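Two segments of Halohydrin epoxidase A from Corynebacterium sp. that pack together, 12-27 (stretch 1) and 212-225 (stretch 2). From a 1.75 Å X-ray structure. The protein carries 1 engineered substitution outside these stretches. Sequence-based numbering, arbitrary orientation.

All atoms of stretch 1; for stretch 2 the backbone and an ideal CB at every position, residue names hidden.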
ATOM      1  N   PHE C  12      20.053  17.816   1.239  1.00 24.42           N
ATOM      2  CA  PHE C  12      19.336  16.545   1.352  1.00 22.90           C
ATOM      3  C   PHE C  12      20.284  15.352   1.186  1.00 23.10           C
ATOM      4  O   PHE C  12      21.256  15.205   1.936  1.00 22.79           O
ATOM      5  CB  PHE C  12      18.206  16.525   0.313  1.00 25.25           C
ATOM      6  CG  PHE C  12      17.039  15.628   0.661  1.00 24.10           C
ATOM      7  CD1 PHE C  12      16.896  15.087   1.931  1.00 21.48           C
ATOM      8  CD2 PHE C  12      16.087  15.326  -0.299  1.00 19.62           C
ATOM      9  CE1 PHE C  12      15.815  14.268   2.232  1.00 23.84           C
ATOM     10  CE2 PHE C  12      15.008  14.511  -0.004  1.00 21.19           C
ATOM     11  CZ  PHE C  12      14.872  13.975   1.266  1.00 23.17           C
ATOM     12  N   ALA C  13      20.031  14.499   0.202  1.00 21.84           N
ATOM     13  CA  ALA C  13      20.884  13.348  -0.038  1.00 19.17           C
ATOM     14  C   ALA C  13      22.052  13.651  -0.968  1.00 21.08           C
ATOM     15  O   ALA C  13      22.820  12.735  -1.288  1.00 21.99           O
ATOM     16  CB  ALA C  13      20.057  12.190  -0.614  1.00 19.98           C
ATOM     17  N   GLY C  14      22.208  14.899  -1.398  1.00 22.31           N
ATOM     18  CA  GLY C  14      23.273  15.270  -2.312  1.00 23.82           C
ATOM     19  C   GLY C  14      24.657  14.863  -1.843  1.00 22.34           C
ATOM     20  O   GLY C  14      25.359  14.094  -2.508  1.00 27.60           O
ATOM     21  N   PRO C  15      25.082  15.362  -0.677  1.00 23.08           N
ATOM     22  CA  PRO C  15      26.436  15.028  -0.198  1.00 22.32           C
ATOM     23  C   PRO C  15      26.704  13.539  -0.092  1.00 22.65           C
ATOM     24  O   PRO C  15      27.805  13.080  -0.428  1.00 20.08           O
ATOM     25  CB  PRO C  15      26.492  15.721   1.171  1.00 22.52           C
ATOM     26  CG  PRO C  15      25.611  16.918   0.989  1.00 23.56           C
ATOM     27  CD  PRO C  15      24.480  16.461   0.096  1.00 23.37           C
ATOM     28  N   ALA C  16      25.725  12.758   0.357  1.00 22.27           N
ATOM     29  CA  ALA C  16      25.940  11.319   0.463  1.00 20.40           C
ATOM     30  C   ALA C  16      26.139  10.691  -0.912  1.00 20.30           C
ATOM     31  O   ALA C  16      26.993   9.810  -1.083  1.00 22.36           O
ATOM     32  CB  ALA C  16      24.760  10.662   1.190  1.00 21.31           C
ATOM     33  N   ALA C  17      25.350  11.131  -1.890  1.00 22.02           N
ATOM     34  CA  ALA C  17      25.420  10.569  -3.232  1.00 21.62           C
ATOM     35  C   ALA C  17      26.726  10.965  -3.912  1.00 20.85           C
ATOM     36  O   ALA C  17      27.411  10.125  -4.501  1.00 21.33           O
ATOM     37  CB  ALA C  17      24.214  11.033  -4.044  1.00 21.25           C
ATOM     38  N   VAL C  18      27.084  12.245  -3.826  1.00 24.26           N
ATOM     39  CA  VAL C  18      28.305  12.730  -4.467  1.00 22.80           C
ATOM     40  C   VAL C  18      29.526  12.016  -3.899  1.00 23.03           C
ATOM     41  O   VAL C  18      30.426  11.600  -4.640  1.00 25.71           O
ATOM     42  CB  VAL C  18      28.404  14.261  -4.320  1.00 21.87           C
ATOM     43  CG1 VAL C  18      29.773  14.759  -4.782  1.00 29.04           C
ATOM     44  CG2 VAL C  18      27.292  14.942  -5.098  1.00 26.10           C
ATOM     45  N   GLU C  19      29.564  11.823  -2.578  1.00 25.78           N
ATOM     46  CA  GLU C  19      30.689  11.105  -1.990  1.00 23.44           C
ATOM     47  C   GLU C  19      30.690   9.631  -2.376  1.00 27.03           C
ATOM     48  O   GLU C  19      31.740   9.082  -2.721  1.00 22.10           O
ATOM     49  CB  GLU C  19      30.685  11.247  -0.470  1.00 29.23           C
ATOM     50  CG  GLU C  19      31.723  10.354   0.209  1.00 30.75           C
ATOM     51  CD  GLU C  19      32.588  11.102   1.228  1.00 49.54           C
ATOM     52  OE1 GLU C  19      32.979  10.460   2.234  1.00 57.23           O
ATOM     53  OE2 GLU C  19      32.869  12.310   1.013  1.00 46.21           O
ATOM     54  N   ALA C  20      29.538   8.958  -2.299  1.00 20.64           N
ATOM     55  CA  ALA C  20      29.542   7.520  -2.549  1.00 22.08           C
ATOM     56  C   ALA C  20      29.873   7.203  -4.003  1.00 20.29           C
ATOM     57  O   ALA C  20      30.643   6.279  -4.282  1.00 23.39           O
ATOM     58  CB  ALA C  20      28.193   6.917  -2.174  1.00 26.44           C
ATOM     59  N   LEU C  21      29.291   7.948  -4.937  1.00 26.02           N
ATOM     60  CA  LEU C  21      29.547   7.695  -6.351  1.00 21.05           C
ATOM     61  C   LEU C  21      30.991   8.021  -6.716  1.00 25.15           C
ATOM     62  O   LEU C  21      31.607   7.302  -7.512  1.00 26.00           O
ATOM     63  CB  LEU C  21      28.566   8.501  -7.200  1.00 19.19           C
ATOM     64  CG  LEU C  21      27.101   8.063  -7.025  1.00 15.49           C
ATOM     65  CD1 LEU C  21      26.145   9.130  -7.521  1.00 24.47           C
ATOM     66  CD2 LEU C  21      26.907   6.766  -7.776  1.00 21.48           C
ATOM     67  N   THR C  22      31.549   9.092  -6.138  1.00 21.96           N
ATOM     68  CA  THR C  22      32.945   9.434  -6.404  1.00 26.24           C
ATOM     69  C   THR C  22      33.876   8.323  -5.924  1.00 25.96           C
ATOM     70  O   THR C  22      34.778   7.891  -6.652  1.00 28.39           O
ATOM     71  CB  THR C  22      33.309  10.772  -5.738  1.00 21.87           C
ATOM     72  OG1 THR C  22      32.623  11.852  -6.385  1.00 29.31           O
ATOM     73  CG2 THR C  22      34.806  11.018  -5.823  1.00 29.83           C
ATOM     74  N   ARG C  23      33.656   7.827  -4.702  1.00 29.51           N
ATOM     75  CA  ARG C  23      34.460   6.727  -4.192  1.00 24.86           C
ATOM     76  C   ARG C  23      34.220   5.440  -4.973  1.00 27.54           C
ATOM     77  O   ARG C  23      35.092   4.565  -4.991  1.00 31.12           O
ATOM     78  CB  ARG C  23      34.185   6.531  -2.693  1.00 33.40           C
ATOM     79  CG  ARG C  23      34.527   5.172  -2.120  1.00 34.43           C
ATOM     80  CD  ARG C  23      34.679   5.214  -0.598  1.00 43.67           C
ATOM     81  NE  ARG C  23      33.394   5.442   0.065  1.00 54.09           N
ATOM     82  CZ  ARG C  23      32.574   4.480   0.489  1.00 50.96           C
ATOM     83  NH1 ARG C  23      32.896   3.199   0.317  1.00 46.64           N
ATOM     84  NH2 ARG C  23      31.418   4.799   1.082  1.00 47.41           N
ATOM     85  N   ASP C  24      33.081   5.320  -5.647  1.00 25.56           N
ATOM     86  CA  ASP C  24      32.779   4.140  -6.440  1.00 29.09           C
ATOM     87  C   ASP C  24      33.323   4.233  -7.861  1.00 30.00           C
ATOM     88  O   ASP C  24      33.079   3.326  -8.665  1.00 29.40           O
ATOM     89  CB  ASP C  24      31.260   3.913  -6.471  1.00 28.37           C
ATOM     90  CG  ASP C  24      30.882   2.512  -6.925  1.00 30.29           C
ATOM     91  OD1 ASP C  24      29.803   2.363  -7.541  1.00 31.00           O
ATOM     92  OD2 ASP C  24      31.655   1.561  -6.659  1.00 29.56           O
ATOM     93  N   GLY C  25      34.036   5.307  -8.193  1.00 29.48           N
ATOM     94  CA  GLY C  25      34.688   5.421  -9.478  1.00 24.87           C
ATOM     95  C   GLY C  25      34.024   6.324 -10.491  1.00 31.14           C
ATOM     96  O   GLY C  25      34.499   6.391 -11.630  1.00 30.77           O
ATOM     97  N   TYR C  26      32.953   7.020 -10.122  1.00 23.60           N
ATOM     98  CA  TYR C  26      32.260   7.910 -11.042  1.00 25.76           C
ATOM     99  C   TYR C  26      32.901   9.294 -11.086  1.00 29.50           C
ATOM    100  O   TYR C  26      33.474   9.780 -10.109  1.00 24.84           O
ATOM    101  CB  TYR C  26      30.791   8.087 -10.643  1.00 24.18           C
ATOM    102  CG  TYR C  26      29.884   6.889 -10.867  1.00 21.98           C
ATOM    103  CD1 TYR C  26      30.074   5.715 -10.161  1.00 24.25           C
ATOM    104  CD2 TYR C  26      28.814   6.959 -11.751  1.00 21.63           C
ATOM    105  CE1 TYR C  26      29.240   4.619 -10.342  1.00 25.19           C
ATOM    106  CE2 TYR C  26      27.970   5.871 -11.938  1.00 23.19           C
ATOM    107  CZ  TYR C  26      28.195   4.702 -11.223  1.00 25.51           C
ATOM    108  OH  TYR C  26      27.379   3.603 -11.391  1.00 25.16           O
ATOM    109  N   THR C  27      32.753   9.947 -12.230  1.00 27.48           N
ATOM    110  CA  THR C  27      32.824  11.396 -12.291  1.00 26.53           C
ATOM    111  C   THR C  27      31.425  11.917 -12.000  1.00 26.68           C
ATOM    112  O   THR C  27      30.473  11.592 -12.721  1.00 24.58           O
ATOM    113  CB  THR C  27      33.324  11.864 -13.658  1.00 29.51           C
ATOM    114  OG1 THR C  27      34.622  11.312 -13.886  1.00 24.80           O
ATOM    115  CG2 THR C  27      33.407  13.381 -13.714  1.00 30.25           C
ATOM    116  N   UNK C 212      22.942   6.647   8.390  1.00 19.12           N
ATOM    117  CA  UNK C 212      24.198   7.331   8.103  1.00 17.37           C
ATOM    118  C   UNK C 212      24.288   7.770   6.646  1.00 21.87           C
ATOM    119  O   UNK C 212      23.771   7.092   5.752  1.00 19.10           O
ATOM    120  CB  UNK C 212      25.381   6.423   8.445  1.00 17.37           C
ATOM    121  N   UNK C 213      24.999   8.872   6.380  1.00 22.41           N
ATOM    122  CA  UNK C 213      25.295   9.237   4.982  1.00 21.09           C
ATOM    123  C   UNK C 213      25.830   8.079   4.149  1.00 20.83           C
ATOM    124  O   UNK C 213      25.365   7.888   3.017  1.00 21.48           O
ATOM    125  CB  UNK C 213      26.311  10.381   4.951  1.00 21.09           C
ATOM    126  N   UNK C 214      26.764   7.276   4.683  1.00 18.23           N
ATOM    127  CA  UNK C 214      27.356   6.208   3.874  1.00 22.88           C
ATOM    128  C   UNK C 214      26.377   5.072   3.625  1.00 23.24           C
ATOM    129  O   UNK C 214      26.574   4.287   2.687  1.00 21.27           O
ATOM    130  CB  UNK C 214      28.613   5.664   4.556  1.00 22.88           C
ATOM    131  N   UNK C 215      25.325   4.974   4.437  1.00 20.40           N
ATOM    132  CA  UNK C 215      24.304   3.964   4.207  1.00 18.60           C
ATOM    133  C   UNK C 215      23.385   4.378   3.071  1.00 21.51           C
ATOM    134  O   UNK C 215      22.988   3.538   2.259  1.00 23.47           O
ATOM    135  CB  UNK C 215      23.494   3.718   5.482  1.00 18.60           C
ATOM    136  N   UNK C 216      23.016   5.658   3.021  1.00 15.93           N
ATOM    137  CA  UNK C 216      22.339   6.181   1.842  1.00 22.26           C
ATOM    138  C   UNK C 216      23.237   6.044   0.627  1.00 23.63           C
ATOM    139  O   UNK C 216      22.774   5.703  -0.468  1.00 19.63           O
ATOM    140  CB  UNK C 216      21.935   7.642   2.048  1.00 22.26           C
ATOM    141  N   UNK C 217      24.532   6.296   0.810  1.00 17.56           N
ATOM    142  CA  UNK C 217      25.457   6.134  -0.297  1.00 21.74           C
ATOM    143  C   UNK C 217      25.484   4.715  -0.821  1.00 20.92           C
ATOM    144  O   UNK C 217      25.466   4.496  -2.037  1.00 19.27           O
ATOM    145  CB  UNK C 217      26.865   6.554   0.129  1.00 21.74           C
ATOM    146  N   UNK C 218      25.510   3.732   0.091  1.00 20.00           N
ATOM    147  CA  UNK C 218      25.585   2.331  -0.308  1.00 21.66           C
ATOM    148  C   UNK C 218      24.343   1.897  -1.077  1.00 20.40           C
ATOM    149  O   UNK C 218      24.445   1.128  -2.042  1.00 19.38           O
ATOM    150  CB  UNK C 218      25.773   1.441   0.922  1.00 21.66           C
ATOM    151  N   UNK C 219      23.159   2.367  -0.665  1.00 19.07           N
ATOM    152  CA  UNK C 219      21.941   2.056  -1.413  1.00 17.43           C
ATOM    153  C   UNK C 219      22.007   2.646  -2.821  1.00 20.65           C
ATOM    154  O   UNK C 219      21.692   1.968  -3.807  1.00 19.64           O
ATOM    155  CB  UNK C 219      20.710   2.585  -0.675  1.00 17.43           C
ATOM    156  N   UNK C 220      22.454   3.896  -2.932  1.00 20.08           N
ATOM    157  CA  UNK C 220      22.499   4.571  -4.225  1.00 18.21           C
ATOM    158  C   UNK C 220      23.485   3.883  -5.168  1.00 21.47           C
ATOM    159  O   UNK C 220      23.193   3.690  -6.353  1.00 20.34           O
ATOM    160  CB  UNK C 220      22.880   6.042  -4.044  1.00 18.21           C
ATOM    161  N   UNK C 221      24.667   3.507  -4.673  1.00 20.77           N
ATOM    162  CA  UNK C 221      25.621   2.861  -5.572  1.00 20.79           C
ATOM    163  C   UNK C 221      25.217   1.423  -5.878  1.00 23.06           C
ATOM    164  O   UNK C 221      25.537   0.908  -6.959  1.00 19.87           O
ATOM    165  CB  UNK C 221      27.025   2.890  -4.964  1.00 20.79           C
ATOM    166  N   UNK C 222      24.513   0.757  -4.952  1.00 19.42           N
ATOM    167  CA  UNK C 222      23.956  -0.553  -5.264  1.00 18.81           C
ATOM    168  C   UNK C 222      22.920  -0.452  -6.375  1.00 17.35           C
ATOM    169  O   UNK C 222      22.922  -1.266  -7.309  1.00 20.49           O
ATOM    170  CB  UNK C 222      23.333  -1.180  -4.015  1.00 18.81           C
ATOM    171  N   UNK C 223      22.042   0.558  -6.311  1.00 20.75           N
ATOM    172  CA  UNK C 223      21.088   0.755  -7.399  1.00 17.23           C
ATOM    173  C   UNK C 223      21.806   1.121  -8.694  1.00 21.07           C
ATOM    174  O   UNK C 223      21.523   0.541  -9.748  1.00 19.72           O
ATOM    175  CB  UNK C 223      20.076   1.842  -7.032  1.00 17.23           C
ATOM    176  N   UNK C 224      22.770   2.042  -8.628  1.00 22.30           N
ATOM    177  CA  UNK C 224      23.476   2.480  -9.835  1.00 21.08           C
ATOM    178  C   UNK C 224      24.231   1.354 -10.527  1.00 20.95           C
ATOM    179  O   UNK C 224      24.505   1.461 -11.728  1.00 21.76           O
ATOM    180  CB  UNK C 224      24.454   3.603  -9.485  1.00 21.08           C
ATOM    181  N   UNK C 225      24.575   0.284  -9.799  1.00 18.04           N
ATOM    182  CA  UNK C 225      25.329  -0.840 -10.352  1.00 21.48           C
ATOM    183  C   UNK C 225      24.501  -1.699 -11.298  1.00 22.63           C
ATOM    184  O   UNK C 225      25.076  -2.441 -12.105  1.00 24.17           O
ATOM    185  CB  UNK C 225      25.871  -1.711  -9.217  1.00 21.48           C
TER

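Helix 14-23 offers a surface made mostly of alanine, and the axis of helix 213-224 comes within 8.1 Å of it at a crossing angle of -60°. No direct hydrogen bond joins the two, so fit decides most positions.

Position 212 precedes the helix, with phi/psi of -82/150, and its CB meets nothing of stretch 1. A polar residue would suit; it is Arg-212, which pairs with the side chain at 214.

Position 213 opens the helix with phi -48, and its CB points sideways, 4.1 Å from Ala-16 CB. Proline or a small apolar residue would serve. Pro-213 is found, and its O lies 3.4 Å from Ala-16 CB.

At 214 the CB is sideways, 4.5 Å from Arg-23 NH2, which invites an acid. Asp-214 is there, yet its OD2 pairs with Arg-212 NE at 2.9 Å instead. Position 215 points away, so almost any helix-compatible side chain would do; Glu-215 accepts from the backbone, Arg-212 N to Glu-215 OE2 at 2.7 Å.

The CB of 216 points toward stretch 1, 4.2 Å from Ala-16 CB, and a flexible apolar chain could follow the alanines. Met-216 does so, its CG 4.2 Å from Ala-16 CB and 4.3 Å from Ala-13 CB.

Position 217 is the strictest: an ideal CB would clash with Ala-20 CB at 2.7 Å. Only glycine fits this backbone placement: Gly-217 CA rests 3.4 Å from Ala-20 CB.

Positions 218 and 219 do not touch stretch 1, which cannot choose between residues there; they are Ala-218 and Leu-219.

At 220 the CB points toward stretch 1 but remains 5.2 Å from Ala-17 CB, room for leucine, isoleucine or methionine. Ile-220 reaches Ala-17 CB with CD1 at 3.7 Å and Leu-21 CD1 with CG2 at 4.3 Å.

Position 221 faces mixed chemistry: Asp-24 OD1 is 3.8 Å from its CB, and Leu-21 CD2 is 4.8 Å away. Valine, serine or threonine are plausible. Thr-221 packs CG2 3.8 Å from Leu-21 CD2, while a water donates to both Asp-24 OD1 and Thr-221 O, 2.6 Å from each.

Position 222 points away and 223 is out of reach, so stretch 1 would allow almost any helix former; they hold Phe-222 and Leu-223.

At 224 the CB points toward stretch 1 and lies 3.5 Å from Tyr-26 OH, with Leu-21 CD2 at 4.4 Å, so a small residue is favoured. Ala-224 supplies just a methyl. Position 225, sideways and free of close contact, suits a small or polar residue; Ser-225 OG bonds Phe-222 O at 2.8 Å.

Stretch 2 (212-225) RPDEMGALITFLAS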
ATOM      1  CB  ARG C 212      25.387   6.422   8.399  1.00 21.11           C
ATOM      2  CG  ARG C 212      25.465   5.923   9.806  1.00 19.65           C
ATOM      3  CD  ARG C 212      26.843   5.331  10.071  1.00 22.55           C
ATOM      4  NE  ARG C 212      27.168   4.281   9.115  1.00 23.97           N
ATOM      5  CZ  ARG C 212      26.927   2.993   9.309  1.00 25.19           C
ATOM      6  NH1 ARG C 212      26.358   2.582  10.436  1.00 23.97           N
ATOM      7  NH2 ARG C 212      27.254   2.112   8.369  1.00 26.95           N
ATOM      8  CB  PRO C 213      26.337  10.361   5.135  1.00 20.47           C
ATOM      9  CG  PRO C 213      26.060  10.950   6.459  1.00 25.11           C
ATOM     10  CD  PRO C 213      25.623   9.806   7.336  1.00 22.30           C
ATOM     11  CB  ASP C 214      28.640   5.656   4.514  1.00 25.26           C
ATOM     12  CG  ASP C 214      28.395   4.932   5.843  1.00 27.44           C
ATOM     13  OD1 ASP C 214      28.081   3.720   5.828  1.00 27.25           O
ATOM     14  OD2 ASP C 214      28.547   5.568   6.909  1.00 26.46           O
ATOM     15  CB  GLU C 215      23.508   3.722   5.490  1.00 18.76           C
ATOM     16  CG  GLU C 215      24.348   3.121   6.591  1.00 19.07           C
ATOM     17  CD  GLU C 215      23.585   2.928   7.882  1.00 18.68           C
ATOM     18  OE1 GLU C 215      23.595   1.798   8.415  1.00 19.07           O
ATOM     19  OE2 GLU C 215      22.995   3.910   8.361  1.00 18.65           O
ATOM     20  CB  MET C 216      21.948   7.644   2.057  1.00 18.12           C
ATOM     21  CG  MET C 216      21.315   8.328   0.850  1.00 22.29           C
ATOM     22  SD  MET C 216      19.738   7.622   0.310  1.00 21.89           S
ATOM     23  CE  MET C 216      18.610   8.353   1.494  1.00 19.61           C
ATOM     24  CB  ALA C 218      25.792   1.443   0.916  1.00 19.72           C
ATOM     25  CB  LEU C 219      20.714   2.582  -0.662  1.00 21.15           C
ATOM     26  CG  LEU C 219      19.371   2.463  -1.378  1.00 20.84           C
ATOM     27  CD1 LEU C 219      19.052   1.005  -1.642  1.00 19.42           C
ATOM     28  CD2 LEU C 219      18.240   3.133  -0.581  1.00 18.36           C
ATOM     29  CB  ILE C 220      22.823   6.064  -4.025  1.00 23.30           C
ATOM     30  CG1 ILE C 220      21.578   6.808  -3.526  1.00 21.62           C
ATOM     31  CG2 ILE C 220      23.339   6.694  -5.312  1.00 21.32           C
ATOM     32  CD1 ILE C 220      21.807   8.284  -3.224  1.00 21.24           C
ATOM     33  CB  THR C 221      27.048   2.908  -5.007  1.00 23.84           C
ATOM     34  OG1 THR C 221      27.111   2.256  -3.733  1.00 26.94           O
ATOM     35  CG2 THR C 221      27.530   4.350  -4.875  1.00 23.74           C
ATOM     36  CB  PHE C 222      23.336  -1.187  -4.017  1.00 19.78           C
ATOM     37  CG  PHE C 222      22.653  -2.501  -4.287  1.00 18.97           C
ATOM     38  CD1 PHE C 222      23.399  -3.644  -4.509  1.00 24.46           C
ATOM     39  CD2 PHE C 222      21.275  -2.589  -4.305  1.00 21.74           C
ATOM     40  CE1 PHE C 222      22.792  -4.856  -4.746  1.00 22.24           C
ATOM     41  CE2 PHE C 222      20.649  -3.824  -4.552  1.00 24.80           C
ATOM     42  CZ  PHE C 222      21.418  -4.945  -4.771  1.00 21.39           C
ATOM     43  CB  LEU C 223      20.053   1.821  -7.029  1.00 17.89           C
ATOM     44  CG  LEU C 223      19.120   1.428  -5.867  1.00 16.13           C
ATOM     45  CD1 LEU C 223      18.128   2.533  -5.546  1.00 17.26           C
ATOM     46  CD2 LEU C 223      18.374   0.112  -6.148  1.00 18.29           C
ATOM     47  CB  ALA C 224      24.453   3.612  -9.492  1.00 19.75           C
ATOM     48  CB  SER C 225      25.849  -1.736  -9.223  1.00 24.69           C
ATOM     49  OG  SER C 225      24.833  -2.637  -8.775  1.00 24.13           O
TER
HETATM   50  O   HOH W   1      28.007   8.485   0.994  1.00 24.33           O
HETATM   51  O   HOH W   2      27.810   0.867  -8.300  1.00 25.55           O
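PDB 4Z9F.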